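Local atomic coordinates of saposin-like protein (Necator americanus, PDB entry 3S63), a protein that probably binds lipids and interacts with membranes, as a hookworm member of the saposin-like family. Residues 15-18 and 19-23. Sequence-based numbering, arbitrary orientation.
Sequences RTVF and GHFGG
Gly19 N donates to Arg15 O at 2.8 Å with an N-H...O angle of 153°, and His20 N donates to Thr16 O at 2.9 Å; these are successive i to i+4 helix bonds. The next in the series, Phe21 N to Val17 O, is weak at 3.4 Å. Val17 O also lies near the plane of the Phe21 ring, at its edge, 3.1 Å from CD1. The last turn of helix 3-20 then closes as a Schellman motif. Its evidence is the positive phi of Gly22 (54°), the bond from Gly23 N to Phe18 O (3.1 Å) and the bond from Gly22 N to Gly19 O. Gly23 also has a positive phi, and its CA sits over one face of the Phe18 ring, 4.0 Å from the centroid and displaced toward the rim, a CH-pi contact. Phe18 reaches this side of the turn with CG anti to the backbone N (chi1 -178°). The Phe18 ring also stacks with Phe69. Val17 and Phe21 run side by side, Val17 CG1 meeting Phe21 CE1 at 3.7 Å in the plane of the ring. In this helical saposin-like chain, Val17 also packs on Leu31 of helix 28-39, while Phe21 touches Pro26 in the connecting loop.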
loop_
_atom_site.group_PDB
_atom_site.type_symbol
_atom_site.label_atom_id
_atom_site.label_comp_id
_atom_site.label_asym_id
_atom_site.label_seq_id
_atom_site.Cartn_x
_atom_site.Cartn_y
_atom_site.Cartn_z
ATOM N N ARG A 15 -4.769 -2.279 1.011
ATOM C CA ARG A 15 -6.047 -2.957 0.886
ATOM C C ARG A 15 -7.148 -2.068 1.420
ATOM O O ARG A 15 -8.230 -1.986 0.848
ATOM C CB ARG A 15 -6.002 -4.253 1.680
ATOM C CG ARG A 15 -7.296 -5.016 1.708
ATOM C CD ARG A 15 -7.705 -5.274 3.144
ATOM N NE ARG A 15 -7.216 -6.554 3.644
ATOM C CZ ARG A 15 -6.772 -6.746 4.883
ATOM N NH1 ARG A 15 -6.734 -5.731 5.743
ATOM N NH2 ARG A 15 -6.357 -7.950 5.256
ATOM N N THR A 16 -6.847 -1.408 2.532
ATOM C CA THR A 16 -7.767 -0.492 3.180
ATOM C C THR A 16 -8.083 0.701 2.275
ATOM O O THR A 16 -9.238 1.076 2.127
ATOM C CB THR A 16 -7.204 -0.025 4.538
ATOM O OG1 THR A 16 -7.199 -1.128 5.455
ATOM C CG2 THR A 16 -8.051 1.066 5.129
ATOM N N VAL A 17 -7.058 1.279 1.656
ATOM C CA VAL A 17 -7.252 2.387 0.727
ATOM C C VAL A 17 -7.963 1.937 -0.556
ATOM O O VAL A 17 -8.768 2.683 -1.119
ATOM C CB VAL A 17 -5.920 3.077 0.364
ATOM C CG1 VAL A 17 -6.107 4.023 -0.826
ATOM C CG2 VAL A 17 -5.328 3.797 1.589
ATOM N N PHE A 18 -7.680 0.725 -1.021
ATOM C CA PHE A 18 -8.346 0.213 -2.218
ATOM C C PHE A 18 -9.818 -0.038 -1.927
ATOM O O PHE A 18 -10.680 0.216 -2.764
ATOM C CB PHE A 18 -7.692 -1.077 -2.688
ATOM C CG PHE A 18 -8.291 -1.657 -3.949
ATOM C CD1 PHE A 18 -7.828 -1.270 -5.199
ATOM C CD2 PHE A 18 -9.282 -2.628 -3.888
ATOM C CE1 PHE A 18 -8.353 -1.830 -6.371
ATOM C CE2 PHE A 18 -9.816 -3.186 -5.054
ATOM C CZ PHE A 18 -9.349 -2.781 -6.291
ATOM N N GLY A 19 -10.094 -0.542 -0.731
ATOM C CA GLY A 19 -11.458 -0.783 -0.312
ATOM C C GLY A 19 -12.177 0.533 -0.143
ATOM O O GLY A 19 -13.360 0.633 -0.415
ATOM N N HIS A 20 -11.448 1.547 0.307
ATOM C CA HIS A 20 -12.018 2.865 0.511
ATOM C C HIS A 20 -12.699 3.416 -0.753
ATOM O O HIS A 20 -13.797 3.959 -0.673
ATOM C CB HIS A 20 -10.946 3.834 1.000
ATOM C CG HIS A 20 -11.399 5.257 1.068
ATOM N ND1 HIS A 20 -11.006 6.205 0.149
ATOM C CD2 HIS A 20 -12.208 5.895 1.941
ATOM C CE1 HIS A 20 -11.546 7.370 0.457
ATOM N NE2 HIS A 20 -12.288 7.205 1.537
ATOM N N PHE A 21 -12.048 3.278 -1.904
ATOM C CA PHE A 21 -12.590 3.759 -3.170
ATOM C C PHE A 21 -13.437 2.691 -3.822
ATOM O O PHE A 21 -13.928 2.865 -4.937
ATOM C CB PHE A 21 -11.474 4.088 -4.154
ATOM C CG PHE A 21 -10.578 5.215 -3.724
ATOM C CD1 PHE A 21 -9.370 4.951 -3.109
ATOM C CD2 PHE A 21 -10.928 6.535 -3.978
ATOM C CE1 PHE A 21 -8.545 5.980 -2.740
ATOM C CE2 PHE A 21 -10.109 7.549 -3.619
ATOM C CZ PHE A 21 -8.911 7.278 -2.995
ATOM N N GLY A 22 -13.580 1.564 -3.142
ATOM C CA GLY A 22 -14.329 0.457 -3.685
ATOM C C GLY A 22 -13.828 0.064 -5.053
ATOM O O GLY A 22 -14.602 -0.406 -5.878
ATOM N N GLY A 23 -12.537 0.270 -5.300
ATOM C CA GLY A 23 -11.920 -0.120 -6.557
ATOM C C GLY A 23 -12.087 0.879 -7.688
ATOM O O GLY A 23 -11.524 0.703 -8.774
#